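Local coordinates for protein fumarate reductase iron-sulfur subunit (Mycolicibacterium smegmatis, PDB 7D6V) that probably relays electrons through its [2Fe-2S], [4Fe-4S] and [3Fe-4S] clusters from the catalytic subunit A toward quinone in succinate dehydrogenase 1, at residues 47-52 with 97-102; 10-15 with 43-48; 129-134 with 183-188; 63-68 with 91-96; 3-8 with 22-27. One frame throughout, in Å; residues are numbered along the deposited sequence.

Contact 1 (47-52 with 97-102); sequences DLAVRW and VMRDLV
Asp100 OD2 takes the backbone N-H of Ala49 on its anti lone pair, 2.9 Å from Ala49 N with an N-H...O angle of 157°. The other oxygen, OD1, is held from strand 4-14 by Gly13 N and Arg12 NE. Just beyond, Leu101 N makes a weak bond back to Ala49 O, and Ala49 CB packs 3.7 Å from Val102 CG2. At one end, Arg99 crosses Asp47 at about a right angle; Arg99 NH2 and Asp47 OD2 form a weak salt bridge of 3.4 Å, the exact placing of the arginine tip being doubtful. At the other end Val102 CG1 sits over the centre of one face of the Arg51 guanidinium, whose NH2 bonds Thr103 O. Met98 and Arg99 both donate to Val102 O, a classic beta bulge. The loop 47-52, which leads into the cluster-binding loop and whose Val50 side chain lies about 8 Å from the [2Fe-2S] cluster, is held by a buried carboxylate whose negative charge is probably stabilised by Arg12 and backbone N-H groups.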
# COMPACT_ATOMS: atom_id res chain seq x y z
N ASP B 47 -27.11 5.03 -3.23
CA ASP B 47 -26.35 6.18 -3.71
C ASP B 47 -25.37 6.72 -2.68
O ASP B 47 -24.95 7.87 -2.78
CB ASP B 47 -27.30 7.29 -4.15
CG ASP B 47 -28.31 7.65 -3.09
OD1 ASP B 47 -28.53 6.82 -2.18
OD2 ASP B 47 -28.87 8.76 -3.14
N LEU B 48 -24.99 5.91 -1.69
CA LEU B 48 -24.06 6.35 -0.67
C LEU B 48 -22.63 6.36 -1.20
O LEU B 48 -22.17 5.37 -1.78
CB LEU B 48 -24.15 5.44 0.56
CG LEU B 48 -23.06 5.57 1.61
CD1 LEU B 48 -23.31 6.79 2.46
CD2 LEU B 48 -23.02 4.32 2.47
N ALA B 49 -21.92 7.46 -0.98
CA ALA B 49 -20.60 7.68 -1.55
C ALA B 49 -19.52 7.05 -0.67
O ALA B 49 -19.45 7.33 0.53
CB ALA B 49 -20.36 9.18 -1.69
N VAL B 50 -18.67 6.20 -1.26
CA VAL B 50 -17.72 5.41 -0.47
C VAL B 50 -16.27 5.54 -0.94
O VAL B 50 -15.39 5.91 -0.16
CB VAL B 50 -18.14 3.93 -0.43
CG1 VAL B 50 -17.16 3.14 0.42
CG2 VAL B 50 -19.53 3.80 0.13
N ARG B 51 -16.02 5.22 -2.22
CA ARG B 51 -14.66 5.21 -2.80
C ARG B 51 -13.75 4.17 -2.14
O ARG B 51 -12.86 4.48 -1.35
CB ARG B 51 -14.00 6.60 -2.74
CG ARG B 51 -12.70 6.63 -3.52
CD ARG B 51 -11.74 7.69 -3.03
NE ARG B 51 -11.91 8.94 -3.75
CZ ARG B 51 -11.68 10.14 -3.23
NH1 ARG B 51 -11.27 10.26 -1.98
NH2 ARG B 51 -11.86 11.23 -3.97
N TRP B 52 -14.03 2.91 -2.45
CA TRP B 52 -13.11 1.81 -2.18
C TRP B 52 -12.59 1.26 -3.51
O TRP B 52 -13.21 1.44 -4.56
CB TRP B 52 -13.81 0.69 -1.42
CG TRP B 52 -14.90 0.05 -2.22
CD1 TRP B 52 -16.08 0.62 -2.60
CD2 TRP B 52 -14.89 -1.27 -2.77
NE1 TRP B 52 -16.81 -0.27 -3.34
CE2 TRP B 52 -16.10 -1.44 -3.46
CE3 TRP B 52 -13.98 -2.33 -2.73
CZ2 TRP B 52 -16.43 -2.63 -4.11
CZ3 TRP B 52 -14.30 -3.50 -3.38
CH2 TRP B 52 -15.52 -3.64 -4.06
N VAL B 97 -14.94 18.14 1.31
CA VAL B 97 -15.84 17.00 1.16
C VAL B 97 -16.46 17.02 -0.23
O VAL B 97 -16.98 18.05 -0.67
CB VAL B 97 -16.91 17.01 2.26
CG1 VAL B 97 -17.66 18.33 2.30
CG2 VAL B 97 -17.88 15.86 2.07
N MET B 98 -16.37 15.90 -0.94
CA MET B 98 -17.09 15.75 -2.19
C MET B 98 -18.54 15.35 -1.94
O MET B 98 -19.47 16.08 -2.28
CB MET B 98 -16.41 14.71 -3.09
CG MET B 98 -15.22 15.23 -3.87
SD MET B 98 -14.35 13.90 -4.71
CE MET B 98 -13.16 14.82 -5.67
N ARG B 99 -18.73 14.20 -1.31
CA ARG B 99 -20.05 13.74 -0.90
C ARG B 99 -19.86 12.92 0.37
O ARG B 99 -18.85 13.07 1.06
CB ARG B 99 -20.75 12.99 -2.05
CG ARG B 99 -22.25 13.16 -2.04
CD ARG B 99 -22.93 12.16 -2.93
NE ARG B 99 -24.36 12.09 -2.64
CZ ARG B 99 -25.13 11.05 -2.94
NH1 ARG B 99 -24.61 9.99 -3.54
NH2 ARG B 99 -26.42 11.08 -2.64
N ASP B 100 -20.81 12.03 0.65
CA ASP B 100 -20.99 11.45 1.98
C ASP B 100 -19.69 11.04 2.67
O ASP B 100 -19.34 11.59 3.72
CB ASP B 100 -21.93 10.25 1.87
CG ASP B 100 -23.13 10.52 0.99
OD1 ASP B 100 -23.85 11.50 1.25
OD2 ASP B 100 -23.34 9.77 0.02
N LEU B 101 -18.95 10.10 2.10
CA LEU B 101 -17.70 9.65 2.71
C LEU B 101 -16.49 9.92 1.84
O LEU B 101 -15.40 9.43 2.14
CB LEU B 101 -17.77 8.16 3.04
CG LEU B 101 -18.80 7.72 4.09
CD1 LEU B 101 -18.70 6.23 4.33
CD2 LEU B 101 -18.63 8.49 5.38
N VAL B 102 -16.65 10.70 0.77
CA VAL B 102 -15.59 10.95 -0.20
C VAL B 102 -15.15 12.40 -0.06
O VAL B 102 -15.98 13.31 -0.04
CB VAL B 102 -16.08 10.66 -1.63
CG1 VAL B 102 -14.95 10.83 -2.62
CG2 VAL B 102 -16.64 9.27 -1.70

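Contact 2 (10-15 with 43-48); sequences VWRGDD and TQTPDL
Arg12 lays the middle of its side chain against Leu48. CB points neither at the loop 43-48 nor away from it, and CG stands anti to the carbonyl carbon (chi1 -50°); further bends at chi2 and chi3 then carry the chain round to the loop. CD is the first atom to touch, 3.6 Å from Leu48 CD1. The same methyl lies over one face of the guanidinium, offset toward the rim, with NE 3.5 Å from Leu48 CD1; NE itself spends its N-H on Asp100. Leu48 CD1 also meets Val10 CG1 at 4.1 Å, two residues back on strand 4-14. Here the first strand of the beta-grasp fold, familiar from [2Fe-2S] ferredoxins, meets the type I turn Thr45 to Leu48 that follows helix 33-43. At the tip the branches part. NH1 faces the turn, 4.1 Å from Asp47 O and 4.2 Å from Asp47 OD1, beyond a salt bridge, though the opposite charges probably still attract weakly. Arg12 NH2 packs 3.8 Å from Thr45 CG2. It is also hydrogen-bonded to Tyr23 OH on the neighbouring strand 17-27, and the Tyr23 ring touches Thr45 as well.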
# COMPACT_ATOMS: atom_id res chain seq x y z
N VAL B 10 -23.72 7.06 10.08
CA VAL B 10 -22.95 7.53 8.93
C VAL B 10 -23.31 8.97 8.57
O VAL B 10 -24.48 9.37 8.60
CB VAL B 10 -23.19 6.59 7.73
CG1 VAL B 10 -22.49 7.09 6.49
CG2 VAL B 10 -22.75 5.18 8.07
N TRP B 11 -22.29 9.76 8.21
CA TRP B 11 -22.47 11.15 7.81
C TRP B 11 -22.91 11.24 6.35
O TRP B 11 -22.28 10.65 5.47
CB TRP B 11 -21.17 11.93 8.02
CG TRP B 11 -21.30 13.41 7.80
CD1 TRP B 11 -21.61 14.36 8.73
CD2 TRP B 11 -21.12 14.12 6.56
NE1 TRP B 11 -21.64 15.60 8.16
CE2 TRP B 11 -21.34 15.48 6.83
CE3 TRP B 11 -20.80 13.73 5.26
CZ2 TRP B 11 -21.24 16.46 5.84
CZ3 TRP B 11 -20.70 14.70 4.28
CH2 TRP B 11 -20.93 16.05 4.58
N ARG B 12 -23.97 12.00 6.10
CA ARG B 12 -24.49 12.22 4.75
C ARG B 12 -24.51 13.71 4.43
O ARG B 12 -24.83 14.53 5.29
CB ARG B 12 -25.91 11.65 4.60
CG ARG B 12 -26.10 10.23 5.07
CD ARG B 12 -25.37 9.23 4.21
NE ARG B 12 -25.57 9.45 2.78
CZ ARG B 12 -26.52 8.87 2.05
NH1 ARG B 12 -26.62 9.13 0.76
NH2 ARG B 12 -27.37 8.04 2.62
N GLY B 13 -24.18 14.05 3.19
CA GLY B 13 -24.25 15.42 2.75
C GLY B 13 -23.21 15.69 1.67
O GLY B 13 -22.62 14.77 1.11
N ASP B 14 -23.01 16.97 1.40
CA ASP B 14 -22.03 17.42 0.42
C ASP B 14 -21.40 18.71 0.95
O ASP B 14 -21.53 19.05 2.13
CB ASP B 14 -22.65 17.58 -0.98
CG ASP B 14 -23.87 18.48 -0.99
OD1 ASP B 14 -24.84 18.15 -1.71
OD2 ASP B 14 -23.88 19.51 -0.29
N ASP B 15 -20.71 19.44 0.07
CA ASP B 15 -20.00 20.65 0.45
C ASP B 15 -20.92 21.78 0.91
O ASP B 15 -20.43 22.76 1.48
CB ASP B 15 -19.14 21.14 -0.71
CG ASP B 15 -19.93 21.36 -1.98
OD1 ASP B 15 -19.35 21.88 -2.96
OD2 ASP B 15 -21.14 21.03 -2.00
N THR B 43 -28.61 -2.64 0.44
CA THR B 43 -29.91 -2.83 1.05
C THR B 43 -30.69 -1.54 1.29
O THR B 43 -31.90 -1.53 1.09
CB THR B 43 -29.77 -3.57 2.39
OG1 THR B 43 -28.86 -2.85 3.24
CG2 THR B 43 -29.24 -4.97 2.17
N GLN B 44 -30.04 -0.47 1.71
CA GLN B 44 -30.76 0.73 2.14
C GLN B 44 -30.38 1.99 1.39
O GLN B 44 -31.27 2.78 1.05
CB GLN B 44 -30.55 0.96 3.64
CG GLN B 44 -31.22 -0.08 4.53
CD GLN B 44 -30.86 0.08 5.99
OE1 GLN B 44 -30.17 -0.76 6.56
NE2 GLN B 44 -31.33 1.16 6.60
N THR B 45 -29.10 2.21 1.11
CA THR B 45 -28.60 3.47 0.56
C THR B 45 -27.80 3.19 -0.71
O THR B 45 -26.56 3.16 -0.68
CB THR B 45 -27.73 4.21 1.58
OG1 THR B 45 -26.53 3.48 1.81
CG2 THR B 45 -28.47 4.38 2.89
N PRO B 46 -28.48 2.99 -1.84
CA PRO B 46 -27.76 2.67 -3.08
C PRO B 46 -26.81 3.77 -3.54
O PRO B 46 -25.80 3.48 -4.19
CB PRO B 46 -28.88 2.44 -4.10
CG PRO B 46 -30.13 2.32 -3.30
CD PRO B 46 -29.93 3.10 -2.06
N ASP B 47 -27.11 5.03 -3.23
CA ASP B 47 -26.35 6.18 -3.71
C ASP B 47 -25.37 6.72 -2.68
O ASP B 47 -24.95 7.87 -2.78
CB ASP B 47 -27.30 7.29 -4.15
CG ASP B 47 -28.31 7.65 -3.09
OD1 ASP B 47 -28.53 6.82 -2.18
OD2 ASP B 47 -28.87 8.76 -3.14
N LEU B 48 -24.99 5.91 -1.69
CA LEU B 48 -24.06 6.35 -0.67
C LEU B 48 -22.63 6.36 -1.20
O LEU B 48 -22.17 5.37 -1.78
CB LEU B 48 -24.15 5.44 0.56
CG LEU B 48 -23.06 5.57 1.61
CD1 LEU B 48 -23.31 6.79 2.46
CD2 LEU B 48 -23.02 4.32 2.47

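Contact 3 (129-134 with 183-188); sequences YRMQQE and HPLDTV
Leu185 pushes its CD1 methyl into the corner between Tyr129 and Met131. It approaches the tyrosine ring at a slant, 3.5 Å from Tyr129 CD2, and also meets Met131 CG at 3.8 Å. Met131 is extended as far as its sulfur (chi2 178°); the torsion carries SD out to Pro184 and His183, whose side chains the methionine crosses at about a right angle. SD lies 3.9 Å from Pro184 CG and also 3.9 Å from His183 CE1; its line to the imidazole centre runs 50° off the ring normal, an oblique Met-aromatic contact. The imidazole is pinned within the type I turn His183 to Asp186, because Leu185 N donates to His183 ND1 (3.0 Å) only 2° out of the ring plane. No hydrogen bond joins the two segments, so the meeting is apolar. It sets the approach to helix 133-142 against the loop linking helices 171-181 and 191-196, with Val136 of helix 133-142 touching both Met131 and Pro184, and Arg110 of subunit A bonding to Met131 O.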
# COMPACT_ATOMS: atom_id res chain seq x y z
N TYR B 129 23.55 -0.06 -12.57
CA TYR B 129 23.33 0.41 -11.21
C TYR B 129 23.82 -0.63 -10.21
O TYR B 129 23.63 -1.84 -10.39
CB TYR B 129 21.85 0.69 -10.98
CG TYR B 129 21.34 1.99 -11.57
CD1 TYR B 129 21.67 2.36 -12.87
CD2 TYR B 129 20.52 2.83 -10.84
CE1 TYR B 129 21.21 3.53 -13.41
CE2 TYR B 129 20.05 4.01 -11.38
CZ TYR B 129 20.40 4.36 -12.66
OH TYR B 129 19.93 5.53 -13.20
N ARG B 130 24.46 -0.16 -9.14
CA ARG B 130 24.93 -1.03 -8.07
C ARG B 130 24.59 -0.40 -6.73
O ARG B 130 25.03 0.71 -6.44
CB ARG B 130 26.44 -1.27 -8.16
CG ARG B 130 26.90 -1.98 -9.41
CD ARG B 130 26.45 -3.43 -9.44
NE ARG B 130 26.76 -4.05 -10.72
CZ ARG B 130 25.88 -4.20 -11.70
NH1 ARG B 130 24.64 -3.79 -11.55
NH2 ARG B 130 26.26 -4.77 -12.84
N MET B 131 23.80 -1.11 -5.92
CA MET B 131 23.45 -0.66 -4.59
C MET B 131 23.49 -1.84 -3.63
O MET B 131 23.03 -2.93 -3.96
CB MET B 131 22.06 -0.02 -4.56
CG MET B 131 21.89 1.18 -5.48
SD MET B 131 20.23 1.86 -5.46
CE MET B 131 19.44 0.86 -6.70
N GLN B 132 24.05 -1.61 -2.45
CA GLN B 132 24.03 -2.61 -1.39
C GLN B 132 22.74 -2.51 -0.59
O GLN B 132 22.10 -1.46 -0.53
CB GLN B 132 25.25 -2.46 -0.49
CG GLN B 132 26.59 -2.58 -1.21
CD GLN B 132 26.83 -3.98 -1.74
OE1 GLN B 132 26.47 -4.97 -1.11
NE2 GLN B 132 27.46 -4.07 -2.91
N GLN B 133 22.37 -3.62 0.04
CA GLN B 133 21.09 -3.68 0.75
C GLN B 133 21.05 -2.71 1.93
O GLN B 133 20.04 -2.04 2.15
CB GLN B 133 20.83 -5.11 1.23
CG GLN B 133 19.50 -5.30 1.93
CD GLN B 133 18.33 -5.15 0.99
OE1 GLN B 133 18.32 -5.69 -0.11
NE2 GLN B 133 17.32 -4.41 1.42
N GLU B 134 22.14 -2.64 2.69
CA GLU B 134 22.18 -1.73 3.83
C GLU B 134 22.12 -0.27 3.41
O GLU B 134 21.74 0.58 4.21
CB GLU B 134 23.43 -1.98 4.67
CG GLU B 134 24.73 -1.62 3.99
CD GLU B 134 25.37 -2.81 3.30
OE1 GLU B 134 24.65 -3.77 2.98
OE2 GLU B 134 26.60 -2.77 3.09
N HIS B 183 18.39 8.03 -0.62
CA HIS B 183 18.69 7.19 -1.77
C HIS B 183 20.19 7.23 -2.06
O HIS B 183 20.75 8.32 -2.22
CB HIS B 183 17.90 7.66 -2.99
CG HIS B 183 17.85 6.66 -4.11
ND1 HIS B 183 18.97 6.25 -4.79
CD2 HIS B 183 16.81 6.00 -4.66
CE1 HIS B 183 18.62 5.37 -5.71
NE2 HIS B 183 17.32 5.20 -5.65
N PRO B 184 20.86 6.08 -2.12
CA PRO B 184 22.32 6.09 -2.31
C PRO B 184 22.77 6.66 -3.65
O PRO B 184 23.93 7.07 -3.76
CB PRO B 184 22.71 4.61 -2.18
CG PRO B 184 21.44 3.86 -2.38
CD PRO B 184 20.35 4.72 -1.87
N LEU B 185 21.91 6.70 -4.66
CA LEU B 185 22.31 7.14 -5.99
C LEU B 185 21.70 8.47 -6.40
O LEU B 185 21.95 8.93 -7.52
CB LEU B 185 21.95 6.07 -7.03
CG LEU B 185 22.79 4.79 -6.97
CD1 LEU B 185 22.39 3.84 -8.08
CD2 LEU B 185 24.27 5.11 -7.05
N ASP B 186 20.91 9.11 -5.54
CA ASP B 186 20.34 10.41 -5.87
C ASP B 186 21.41 11.50 -5.78
O ASP B 186 22.40 11.38 -5.05
CB ASP B 186 19.16 10.74 -4.96
CG ASP B 186 18.33 11.89 -5.48
OD1 ASP B 186 17.46 11.67 -6.35
OD2 ASP B 186 18.54 13.03 -5.02
N THR B 187 21.18 12.58 -6.52
CA THR B 187 22.15 13.66 -6.66
C THR B 187 21.70 14.98 -6.04
O THR B 187 22.54 15.71 -5.51
CB THR B 187 22.47 13.88 -8.14
OG1 THR B 187 23.31 12.81 -8.61
CG2 THR B 187 23.19 15.20 -8.38
N VAL B 188 20.40 15.27 -6.05
CA VAL B 188 19.89 16.54 -5.55
C VAL B 188 19.92 16.56 -4.03
O VAL B 188 19.76 15.54 -3.37
CB VAL B 188 18.47 16.78 -6.10
CG1 VAL B 188 17.93 18.13 -5.67
CG2 VAL B 188 18.47 16.66 -7.61

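Contact 4 (63-68 with 91-96); sequences SAEING and PLRTFP
Glu65 and Arg93 carry the polar side of this contact. Arg93 N donates to Glu65 OE2 at 3.1 Å with an N-H...O angle of 151°, coming from above the carboxylate plane, 52° out of it. The glutamate chain is extended beyond CG (chi2 -173°), which sends CD out from strand 63-65 toward the loop. The carboxylate is buried, and its OE2 has further partners in Asn153 ND2 and, as a salt bridge, Arg159 NH1; such company would favour the charged form. Arg93 does not turn its own guanidinium on Glu65: its side chain crosses at about a right angle, with the aliphatic Arg93 CD 3.7 Å from Glu65 OE1, and its NH2 bonds Glu23 O of the membrane anchor subunit.

Van der Waals contacts centre on Leu92, which forks over the start of the strand. CD1 meets Ser63 CB at 4.0 Å, whereas CD2 rests on the backbone carbonyl of Ala64, 3.7 Å from Ala64 O, and lies 4.1 Å from Glu65 CG. The Ser63 side chain is about 6 Å from the [4Fe-4S] cluster and about 7 Å from the [2Fe-2S] cluster, placing this packing where the two cluster-binding domains meet. Strand 63-65 pairs with strand 70-72, and helix 150-154 covers Ser63 and Leu92 through Leu150, while Thr103 of strand 102-103 touches Pro91 and Leu92.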
# COMPACT_ATOMS: atom_id res chain seq x y z
N SER B 63 -9.96 5.45 3.06
CA SER B 63 -9.66 6.23 4.25
C SER B 63 -10.90 6.95 4.76
O SER B 63 -11.59 7.62 3.99
CB SER B 63 -8.55 7.24 3.96
OG SER B 63 -7.38 6.59 3.50
N ALA B 64 -11.18 6.82 6.05
CA ALA B 64 -12.28 7.53 6.68
C ALA B 64 -11.91 7.76 8.14
O ALA B 64 -10.78 7.48 8.56
CB ALA B 64 -13.60 6.76 6.53
N GLU B 65 -12.85 8.27 8.92
CA GLU B 65 -12.69 8.41 10.36
C GLU B 65 -13.76 7.55 11.01
O GLU B 65 -14.94 7.93 11.04
CB GLU B 65 -12.77 9.87 10.78
CG GLU B 65 -11.70 10.73 10.14
CD GLU B 65 -11.66 12.14 10.67
OE1 GLU B 65 -12.33 12.41 11.69
OE2 GLU B 65 -10.95 12.98 10.08
N ILE B 66 -13.35 6.39 11.53
CA ILE B 66 -14.29 5.31 11.78
C ILE B 66 -15.10 5.56 13.05
O ILE B 66 -16.31 5.33 13.08
CB ILE B 66 -13.56 3.96 11.83
CG1 ILE B 66 -13.14 3.55 10.42
CG2 ILE B 66 -14.45 2.89 12.44
CD1 ILE B 66 -14.25 3.66 9.42
N ASN B 67 -14.44 5.96 14.13
CA ASN B 67 -15.18 6.36 15.32
C ASN B 67 -14.49 7.56 15.97
O ASN B 67 -14.30 7.62 17.18
CB ASN B 67 -15.33 5.18 16.28
CG ASN B 67 -16.39 5.41 17.32
OD1 ASN B 67 -17.01 6.47 17.37
ND2 ASN B 67 -16.64 4.40 18.15
N GLY B 68 -14.10 8.52 15.14
CA GLY B 68 -13.26 9.61 15.55
C GLY B 68 -11.79 9.44 15.20
O GLY B 68 -11.03 10.40 15.31
N PRO B 91 -16.44 11.23 6.79
CA PRO B 91 -15.29 11.41 5.89
C PRO B 91 -14.12 12.07 6.62
O PRO B 91 -14.22 12.52 7.76
CB PRO B 91 -15.84 12.31 4.79
CG PRO B 91 -16.94 13.06 5.45
CD PRO B 91 -17.56 12.09 6.40
N LEU B 92 -12.98 12.10 5.93
CA LEU B 92 -11.82 12.80 6.44
C LEU B 92 -12.14 14.28 6.62
O LEU B 92 -12.73 14.91 5.74
CB LEU B 92 -10.64 12.62 5.49
CG LEU B 92 -10.22 11.19 5.17
CD1 LEU B 92 -9.02 11.19 4.25
CD2 LEU B 92 -9.92 10.42 6.43
N ARG B 93 -11.74 14.84 7.76
CA ARG B 93 -12.11 16.19 8.14
C ARG B 93 -11.05 17.23 7.79
O ARG B 93 -11.22 18.40 8.14
CB ARG B 93 -12.43 16.26 9.63
CG ARG B 93 -13.74 15.62 10.01
CD ARG B 93 -14.01 15.74 11.50
NE ARG B 93 -14.69 16.99 11.83
CZ ARG B 93 -14.95 17.40 13.06
NH1 ARG B 93 -14.58 16.66 14.09
NH2 ARG B 93 -15.58 18.54 13.27
N THR B 94 -9.97 16.84 7.12
CA THR B 94 -8.93 17.78 6.72
C THR B 94 -9.09 18.27 5.29
O THR B 94 -8.65 19.38 4.97
CB THR B 94 -7.55 17.14 6.89
OG1 THR B 94 -7.42 16.63 8.22
CG2 THR B 94 -6.44 18.14 6.65
N PHE B 95 -9.73 17.49 4.44
CA PHE B 95 -9.86 17.80 3.03
C PHE B 95 -11.29 18.20 2.69
O PHE B 95 -12.22 17.86 3.42
CB PHE B 95 -9.42 16.60 2.19
CG PHE B 95 -8.06 16.09 2.53
CD1 PHE B 95 -6.94 16.88 2.31
CD2 PHE B 95 -7.88 14.85 3.10
CE1 PHE B 95 -5.68 16.43 2.64
CE2 PHE B 95 -6.63 14.39 3.43
CZ PHE B 95 -5.53 15.18 3.20
N PRO B 96 -11.49 18.96 1.61
CA PRO B 96 -12.85 19.33 1.23
C PRO B 96 -13.68 18.11 0.90
O PRO B 96 -13.20 17.15 0.29
CB PRO B 96 -12.65 20.22 -0.00
CG PRO B 96 -11.24 20.66 0.07
CD PRO B 96 -10.49 19.56 0.72

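Contact 5 (3-8 with 22-27); sequences TYDAKL and DYTVEV
Val27 wedges between Tyr4 and Ala6. Its CB lies over one face of the Tyr4 ring, offset toward the rim, a CH-pi contact 4.2 Å from the ring centroid. Tyr4 CG sits between the backbone N and the carbonyl carbon (chi1 64°), and the two side chains lie side by side, pointing the same way. Val27 CG2 sits against the small side chain of Ala6, 3.5 Å from Ala6 CB. Further along this face, Leu8 CD1 meets Val25 CG2 at 3.8 Å, and Ile36 of helix 33-43 touches Leu8, Val25 and Val27. At the strand end Thr3 CG2 meets Glu26 CG (3.6 Å); on the face of Asp5 and Lys7, Thr24 CG2 packs on Asp5 CB. Tyr4, Ala6 and Leu8 form hydrogen-bonded antiparallel pairs with Val27, Val25 and Tyr23, the straightest bond being Val27 N to Tyr4 O (2.8 Å, 175°). The hairpin of the beta-grasp sheet is therefore two-sided: Leu8, Val25 and Val27 turn to helix 33-43 on a face shared with two tyrosines, while Asp5, Lys7, Thr24 and Glu26 occupy the other, largely exposed one.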
# COMPACT_ATOMS: atom_id res chain seq x y z
N THR B 3 -24.25 -13.10 15.26
CA THR B 3 -24.80 -12.16 14.30
C THR B 3 -25.83 -11.28 14.99
O THR B 3 -26.78 -11.78 15.60
CB THR B 3 -25.45 -12.90 13.12
OG1 THR B 3 -24.46 -13.70 12.46
CG2 THR B 3 -26.04 -11.93 12.14
N TYR B 4 -25.63 -9.96 14.90
CA TYR B 4 -26.48 -9.00 15.59
C TYR B 4 -26.75 -7.83 14.66
O TYR B 4 -26.23 -7.76 13.54
CB TYR B 4 -25.84 -8.53 16.90
CG TYR B 4 -24.55 -7.77 16.70
CD1 TYR B 4 -24.50 -6.39 16.85
CD2 TYR B 4 -23.37 -8.42 16.37
CE1 TYR B 4 -23.33 -5.69 16.67
CE2 TYR B 4 -22.20 -7.73 16.19
CZ TYR B 4 -22.18 -6.37 16.35
OH TYR B 4 -21.01 -5.68 16.17
N ASP B 5 -27.56 -6.89 15.13
CA ASP B 5 -27.90 -5.68 14.39
C ASP B 5 -27.18 -4.52 15.06
O ASP B 5 -27.44 -4.21 16.23
CB ASP B 5 -29.41 -5.47 14.37
CG ASP B 5 -30.09 -6.24 13.25
OD1 ASP B 5 -29.48 -6.42 12.19
OD2 ASP B 5 -31.25 -6.66 13.44
N ALA B 6 -26.29 -3.87 14.33
CA ALA B 6 -25.49 -2.78 14.86
C ALA B 6 -26.14 -1.44 14.57
O ALA B 6 -27.04 -1.32 13.73
CB ALA B 6 -24.08 -2.81 14.29
N LYS B 7 -25.68 -0.41 15.28
CA LYS B 7 -26.13 0.96 15.09
C LYS B 7 -24.99 1.77 14.48
O LYS B 7 -23.98 2.03 15.15
CB LYS B 7 -26.60 1.57 16.40
CG LYS B 7 -27.82 0.88 16.99
CD LYS B 7 -28.30 1.56 18.26
CE LYS B 7 -27.33 1.34 19.41
NZ LYS B 7 -27.27 -0.09 19.83
N LEU B 8 -25.14 2.14 13.22
CA LEU B 8 -24.24 3.05 12.53
C LEU B 8 -24.83 4.46 12.53
O LEU B 8 -26.04 4.66 12.65
CB LEU B 8 -24.00 2.60 11.09
CG LEU B 8 -23.25 1.28 10.89
CD1 LEU B 8 -23.22 0.93 9.41
CD2 LEU B 8 -21.84 1.38 11.43
N ASP B 22 -28.83 7.79 11.16
CA ASP B 22 -28.85 6.56 11.94
C ASP B 22 -29.35 5.41 11.08
O ASP B 22 -30.48 5.45 10.58
CB ASP B 22 -29.73 6.72 13.18
CG ASP B 22 -29.08 7.58 14.25
OD1 ASP B 22 -27.84 7.57 14.34
OD2 ASP B 22 -29.81 8.26 15.00
N TYR B 23 -28.52 4.38 10.93
CA TYR B 23 -28.87 3.18 10.18
C TYR B 23 -28.64 1.95 11.05
O TYR B 23 -27.74 1.93 11.89
CB TYR B 23 -28.06 3.06 8.89
CG TYR B 23 -28.22 4.22 7.95
CD1 TYR B 23 -27.21 5.16 7.79
CD2 TYR B 23 -29.38 4.38 7.21
CE1 TYR B 23 -27.36 6.22 6.93
CE2 TYR B 23 -29.54 5.44 6.35
CZ TYR B 23 -28.52 6.36 6.21
OH TYR B 23 -28.68 7.42 5.34
N THR B 24 -29.46 0.92 10.84
CA THR B 24 -29.33 -0.36 11.54
C THR B 24 -28.99 -1.44 10.52
O THR B 24 -29.78 -1.71 9.61
CB THR B 24 -30.62 -0.71 12.28
OG1 THR B 24 -30.94 0.32 13.22
CG2 THR B 24 -30.46 -2.03 13.02
N VAL B 25 -27.82 -2.06 10.69
CA VAL B 25 -27.31 -3.04 9.74
C VAL B 25 -26.95 -4.32 10.49
O VAL B 25 -26.55 -4.29 11.66
CB VAL B 25 -26.09 -2.51 8.96
CG1 VAL B 25 -25.76 -3.42 7.79
CG2 VAL B 25 -26.33 -1.09 8.48
N GLU B 26 -27.10 -5.45 9.80
CA GLU B 26 -26.74 -6.75 10.35
C GLU B 26 -25.24 -6.98 10.24
O GLU B 26 -24.65 -6.81 9.16
CB GLU B 26 -27.50 -7.85 9.62
CG GLU B 26 -27.19 -9.25 10.07
CD GLU B 26 -27.32 -10.26 8.95
OE1 GLU B 26 -26.42 -10.30 8.09
OE2 GLU B 26 -28.33 -11.00 8.93
N VAL B 27 -24.61 -7.37 11.35
CA VAL B 27 -23.17 -7.60 11.41
C VAL B 27 -22.92 -9.07 11.71
O VAL B 27 -23.53 -9.63 12.63
CB VAL B 27 -22.50 -6.70 12.47
CG1 VAL B 27 -21.02 -7.01 12.57
CG2 VAL B 27 -22.71 -5.24 12.12

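From the N terminus, contact 5 closes the first hairpin, zipping strand 4-14 to strand 17-27. Contact 2 crosses it: it starts further along strand 4-14 and ends beyond helix 33-43, and the two touch through Tyr23. Contact 1 takes over at the shared Asp47 and Leu48 and closes a longer loop, out to strand 97-99 and its bulge. Contact 4 is nested inside that loop and touches contact 1 through Pro91, tying strand 63-65 to the loop before strand 97-99, beside helix 150-154. Contact 3 follows in series on the opposite side of the chain's centre, about 41 Å from contact 1 between centres, and ties together loops of the helical half.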